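Local coordinates for protein chymotrypsin (Cellulomonas bogoriensis, PDB 2EA3) that is the protease domain of a peptidase S1 family protein and probably cleaves peptide bonds within proteins as a serine endopeptidase, at residues 16-21 / 97-102; 68-73 / 79-84. All coordinates share one frame; numbering follows the deposited sequence.

Overall arrangement
Two beta-barrels packed against each other make up this chain, and the two contacts illustrate how differently such a fold can be tied. Contact 1 is small and buried, near the centre of the chain, where a serine hydroxyl from the first barrel meets the backbone of a hairpin turn in the second. Contact 2, farther out and only partly buried, is a local hairpin held by backbone hydrogen bonds, with valines on its inner face and long polar side chains, a water and a sulfate on the other. Their centres lie about 14 Å apart, yet they touch: F21 and S97 of contact 1 both pack on V72 of contact 2.

Contact 1 (16-21 / 97-102); sequences RCSIGF and SGSTTG
The seam between the two beta-barrels of the chymotrypsin fold is bridged here by S18, on strand 14-23 of the first barrel, and by G98 and S99, where strand 93-98 of the second barrel turns over into strand 102-110. The turn is a tight hairpin end, closed by two backbone bonds: G98 N gives to G102 O at 3.1 Å, and G102 N gives to G98 O at 2.9 Å. S99 thus stands at the start of the bend, its backbone N turned outward to the other barrel. There S18 OG takes it up, accepting from S99 N at 2.9 Å with an N-H...O angle of 156°. With OG opposite the carbonyl carbon (chi1 -58°), the S18 hydroxyl is directed across the seam, over G98, where OG lies 3.7 Å from G98 CA. On S99 the OG sits between backbone N and carbonyl carbon (chi1 66°), within 3.1 Å of S18 OG. The S18 hydroxyl also hydrogen-bonds G135 O, so a single buried oxygen links three parts of the chain. No backbone bond joins the two segments; a short polar side chain makes the one hydrogen bond between them. G135 and its neighbours D136 and S137 belong to the region of the probable catalytic serine; D136 holds T100 N and T101 OG1, S137 bonds the S18 backbone, and C17, in a disulfide with C33, packs against S137. Around this core, strand 8-11 lies against C17, I19 and S99, while strands 71-73 and 140-143 meet F21 farther along.

Contact 2 (68-73 / 79-84); sequences LLAQVN and RVQVAG. With SO4 (sulfate ion), chain C.
Q71 crosses the aliphatic part of R79 at a slant, the two side chains rising from neighbouring strands on the same face. The Q71 amide and the R79 guanidinium are turned 75° apart, a steep tilt in which Q71 OE1 comes within 3.5 Å of R79 CB. Q71 NE2 stays near the guanidinium plane, at its edge, and one water joins the two: it accepts from Q71 NE2 at 2.8 Å and, lying in the guanidinium plane, from R79 NE, also at 2.8 Å. The arginine chain bends at chi2 (105°), which carries its end along the strand toward N73 and a sulfate, probably from the crystallisation liquor. R79 NH1 binds sulfate O4 at 3.0 Å and NH2 binds O2 at 2.9 Å, so all three guanidinium nitrogens have a partner. Cutting Q71 back to an alanine removes the amide, and is likely to cost the water one of its two donors and leave the aliphatic part of R79 without its cover. Beneath these polar groups runs a beta hairpin, strands 71-73 and 79-81, in which V72 and V80 form the hydrogen-bonded pair, V80 N reaching V72 O at 2.8 Å and V72 N answering to V80 O. A70, centre of an inverse gamma turn, marks the corner where the chain leaves strand 67-69; its O accepts from V82 N at 2.9 Å, the donor standing 46° out of the carbonyl plane. V72 lies on the other face of the hairpin, its CG2 opposite its own carbonyl carbon and 3.7 Å from CG2 of V82. Both valines pack on F21 of strand 14-23, and V72 and V80 also lean on L142 of strand 140-143.

Contact 1 (16-21 / 97-102)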
loop_
_atom_site.group_PDB
_atom_site.type_symbol
_atom_site.label_atom_id
_atom_site.label_comp_id
_atom_site.label_asym_id
_atom_site.label_seq_id
_atom_site.Cartn_x
_atom_site.Cartn_y
_atom_site.Cartn_z
ATOM N N ARG A 16 1.824 0.184 12.537
ATOM C CA ARG A 16 0.566 0.837 12.113
ATOM C C ARG A 16 0.191 0.444 10.690
ATOM O O ARG A 16 -0.985 0.451 10.330
ATOM C CB ARG A 16 0.699 2.375 12.112
ATOM C CG ARG A 16 1.311 2.999 13.337
ATOM C CD ARG A 16 0.532 4.236 13.773
ATOM N NE ARG A 16 0.897 5.425 13.006
ATOM C CZ ARG A 16 1.833 6.301 13.372
ATOM N NH1 ARG A 16 2.080 7.357 12.606
ATOM N NH2 ARG A 16 2.518 6.131 14.504
ATOM N N CYS A 17 1.209 0.151 9.883
ATOM C CA CYS A 17 1.025 0.023 8.437
ATOM C C CYS A 17 1.929 -1.028 7.805
ATOM O O CYS A 17 2.856 -1.563 8.438
ATOM C CB CYS A 17 1.266 1.372 7.754
ATOM S SG CYS A 17 -0.029 2.591 8.088
ATOM N N SER A 18 1.641 -1.312 6.537
ATOM C CA SER A 18 2.410 -2.239 5.734
ATOM C C SER A 18 3.065 -1.497 4.561
ATOM O O SER A 18 2.613 -0.403 4.166
ATOM C CB SER A 18 1.477 -3.335 5.217
ATOM O OG SER A 18 0.823 -4.014 6.291
ATOM N N ILE A 19 4.143 -2.084 4.049
ATOM C CA ILE A 19 4.831 -1.619 2.848
ATOM C C ILE A 19 3.940 -1.810 1.628
ATOM O O ILE A 19 3.308 -2.867 1.471
ATOM C CB ILE A 19 6.151 -2.384 2.646
ATOM C CG1 ILE A 19 7.115 -2.090 3.808
ATOM C CG2 ILE A 19 6.826 -2.012 1.310
ATOM C CD1 ILE A 19 8.226 -3.084 3.925
ATOM N N GLY A 20 3.904 -0.784 0.771
ATOM C CA GLY A 20 3.171 -0.829 -0.477
ATOM C C GLY A 20 4.038 -1.466 -1.554
ATOM O O GLY A 20 3.925 -2.677 -1.836
ATOM N N PHE A 21 4.940 -0.664 -2.124
ATOM C CA PHE A 21 5.827 -1.139 -3.178
ATOM C C PHE A 21 7.150 -0.444 -3.068
ATOM O O PHE A 21 7.197 0.704 -2.667
ATOM C CB PHE A 21 5.251 -0.823 -4.551
ATOM C CG PHE A 21 3.958 -1.504 -4.812
ATOM C CD1 PHE A 21 3.941 -2.860 -5.181
ATOM C CD2 PHE A 21 2.754 -0.811 -4.658
ATOM C CE1 PHE A 21 2.728 -3.515 -5.390
ATOM C CE2 PHE A 21 1.531 -1.461 -4.873
ATOM C CZ PHE A 21 1.521 -2.809 -5.243
ATOM N N SER A 97 -1.883 -7.663 0.051
ATOM C CA SER A 97 -0.969 -8.223 1.028
ATOM C C SER A 97 -0.818 -7.199 2.150
ATOM O O SER A 97 -0.524 -6.040 1.904
ATOM C CB SER A 97 0.383 -8.469 0.365
ATOM O OG SER A 97 1.299 -9.071 1.258
ATOM N N GLY A 98 -1.026 -7.630 3.386
ATOM C CA GLY A 98 -0.907 -6.746 4.525
ATOM C C GLY A 98 -0.470 -7.536 5.743
ATOM O O GLY A 98 -0.656 -8.755 5.820
ATOM N N SER A 99 0.120 -6.838 6.693
ATOM C CA SER A 99 0.801 -7.506 7.807
ATOM C C SER A 99 -0.126 -8.010 8.927
ATOM O O SER A 99 0.330 -8.700 9.835
ATOM C CB SER A 99 1.830 -6.548 8.393
ATOM O OG SER A 99 1.169 -5.448 8.981
ATOM N N THR A 100 -1.408 -7.655 8.901
ATOM C CA THR A 100 -2.332 -8.123 9.939
ATOM C C THR A 100 -3.125 -9.338 9.508
ATOM O O THR A 100 -3.337 -10.260 10.290
ATOM C CB THR A 100 -3.299 -7.004 10.378
ATOM O OG1 THR A 100 -2.499 -5.927 10.863
ATOM C CG2 THR A 100 -4.272 -7.484 11.483
ATOM N N THR A 101 -3.581 -9.327 8.264
ATOM C CA THR A 101 -4.436 -10.409 7.789
ATOM C C THR A 101 -3.791 -11.265 6.696
ATOM O O THR A 101 -4.346 -12.294 6.318
ATOM C CB THR A 101 -5.791 -9.863 7.329
ATOM O OG1 THR A 101 -5.584 -8.923 6.270
ATOM C CG2 THR A 101 -6.497 -9.194 8.483
ATOM N N GLY A 102 -2.629 -10.849 6.191
ATOM C CA GLY A 102 -1.966 -11.588 5.126
ATOM C C GLY A 102 -2.530 -11.304 3.738
ATOM O O GLY A 102 -2.767 -10.164 3.375
#

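Contact 2 (68-73 / 79-84)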
loop_
_atom_site.group_PDB
_atom_site.type_symbol
_atom_site.label_atom_id
_atom_site.label_comp_id
_atom_site.label_asym_id
_atom_site.label_seq_id
_atom_site.Cartn_x
_atom_site.Cartn_y
_atom_site.Cartn_z
ATOM N N LEU A 68 15.867 -3.103 -1.714
ATOM C CA LEU A 68 14.523 -2.818 -2.222
ATOM C C LEU A 68 14.206 -3.842 -3.300
ATOM O O LEU A 68 14.864 -3.858 -4.344
ATOM C CB LEU A 68 14.485 -1.410 -2.816
ATOM C CG LEU A 68 14.787 -0.273 -1.833
ATOM C CD1 LEU A 68 14.923 1.072 -2.532
ATOM C CD2 LEU A 68 13.714 -0.233 -0.743
ATOM N N LEU A 69 13.202 -4.681 -3.047
ATOM C CA LEU A 69 12.908 -5.807 -3.919
ATOM C C LEU A 69 11.618 -5.582 -4.659
ATOM O O LEU A 69 10.671 -5.018 -4.108
ATOM C CB LEU A 69 12.807 -7.089 -3.091
ATOM C CG LEU A 69 14.099 -7.510 -2.381
ATOM C CD1 LEU A 69 13.855 -8.786 -1.592
ATOM C CD2 LEU A 69 15.220 -7.740 -3.388
ATOM N N ALA A 70 11.566 -6.055 -5.902
ATOM C CA ALA A 70 10.365 -5.937 -6.717
ATOM C C ALA A 70 9.442 -7.122 -6.412
ATOM O O ALA A 70 9.079 -7.899 -7.293
ATOM C CB ALA A 70 10.739 -5.894 -8.178
ATOM N N GLN A 71 9.067 -7.257 -5.143
ATOM C CA GLN A 71 8.317 -8.431 -4.687
ATOM C C GLN A 71 7.270 -8.018 -3.680
ATOM O O GLN A 71 7.423 -7.000 -3.000
ATOM C CB GLN A 71 9.249 -9.440 -4.017
ATOM C CG GLN A 71 10.348 -9.967 -4.922
ATOM C CD GLN A 71 11.018 -11.171 -4.332
ATOM O OE1 GLN A 71 10.965 -12.259 -4.911
ATOM N NE2 GLN A 71 11.603 -11.013 -3.165
ATOM N N VAL A 72 6.209 -8.815 -3.611
ATOM C CA VAL A 72 5.162 -8.701 -2.608
ATOM C C VAL A 72 5.064 -10.040 -1.864
ATOM O O VAL A 72 5.125 -11.118 -2.475
ATOM C CB VAL A 72 3.788 -8.307 -3.246
ATOM C CG1 VAL A 72 2.679 -8.373 -2.212
ATOM C CG2 VAL A 72 3.854 -6.900 -3.883
ATOM N N ASN A 73 4.955 -9.980 -0.544
ATOM C CA ASN A 73 4.827 -11.189 0.256
ATOM C C ASN A 73 3.449 -11.824 0.029
ATOM O O ASN A 73 2.433 -11.145 0.200
ATOM C CB ASN A 73 4.994 -10.815 1.723
ATOM C CG ASN A 73 5.168 -12.018 2.629
ATOM O OD1 ASN A 73 4.924 -13.162 2.226
ATOM N ND2 ASN A 73 5.580 -11.760 3.870
ATOM N N ARG A 79 6.824 -15.281 -2.792
ATOM C CA ARG A 79 6.759 -13.879 -3.183
ATOM C C ARG A 79 6.160 -13.761 -4.557
ATOM O O ARG A 79 6.222 -14.706 -5.364
ATOM C CB ARG A 79 8.128 -13.200 -3.106
ATOM C CG ARG A 79 8.466 -12.659 -1.682
ATOM C CD ARG A 79 9.467 -13.558 -1.068
ATOM N NE ARG A 79 9.850 -13.177 0.286
ATOM C CZ ARG A 79 9.198 -13.548 1.388
ATOM N NH1 ARG A 79 8.092 -14.284 1.321
ATOM N NH2 ARG A 79 9.656 -13.169 2.572
ATOM N N VAL A 80 5.525 -12.623 -4.791
ATOM C CA VAL A 80 4.964 -12.311 -6.075
ATOM C C VAL A 80 5.849 -11.236 -6.693
ATOM O O VAL A 80 6.100 -10.186 -6.078
ATOM C CB VAL A 80 3.508 -11.805 -5.948
ATOM C CG1 VAL A 80 2.928 -11.450 -7.329
ATOM C CG2 VAL A 80 2.647 -12.849 -5.231
ATOM N N GLN A 81 6.287 -11.486 -7.923
ATOM C CA GLN A 81 7.058 -10.502 -8.667
ATOM C C GLN A 81 6.171 -9.342 -9.119
ATOM O O GLN A 81 5.083 -9.544 -9.685
ATOM C CB GLN A 81 7.752 -11.142 -9.874
ATOM C CG GLN A 81 9.033 -11.879 -9.539
ATOM C CD GLN A 81 10.197 -10.940 -9.248
ATOM O OE1 GLN A 81 10.259 -9.807 -9.746
ATOM N NE2 GLN A 81 11.130 -11.410 -8.435
ATOM N N VAL A 82 6.638 -8.131 -8.857
ATOM C CA VAL A 82 5.998 -6.923 -9.377
ATOM C C VAL A 82 6.611 -6.579 -10.733
ATOM O O VAL A 82 7.800 -6.247 -10.817
ATOM C CB VAL A 82 6.158 -5.724 -8.418
ATOM C CG1 VAL A 82 5.451 -4.511 -8.969
ATOM C CG2 VAL A 82 5.613 -6.076 -7.058
ATOM N N ALA A 83 5.793 -6.666 -11.777
ATOM C CA ALA A 83 6.271 -6.514 -13.153
ATOM C C ALA A 83 5.998 -5.133 -13.769
ATOM O O ALA A 83 6.618 -4.755 -14.762
ATOM C CB ALA A 83 5.678 -7.616 -14.028
ATOM N N GLY A 84 5.086 -4.370 -13.173
ATOM C CA GLY A 84 4.683 -3.082 -13.739
ATOM C C GLY A 84 3.556 -2.500 -12.912
ATOM O O GLY A 84 3.248 -3.010 -11.816
HETATM S S SO4 C . 8.214 -15.771 5.002
HETATM O O1 SO4 C . 7.125 -15.028 5.631
HETATM O O2 SO4 C . 9.398 -14.923 4.913
HETATM O O3 SO4 C . 8.521 -16.958 5.794
HETATM O O4 SO4 C . 7.832 -16.190 3.658
HETATM O O HOH W 1 12.324 -12.300 -0.818
#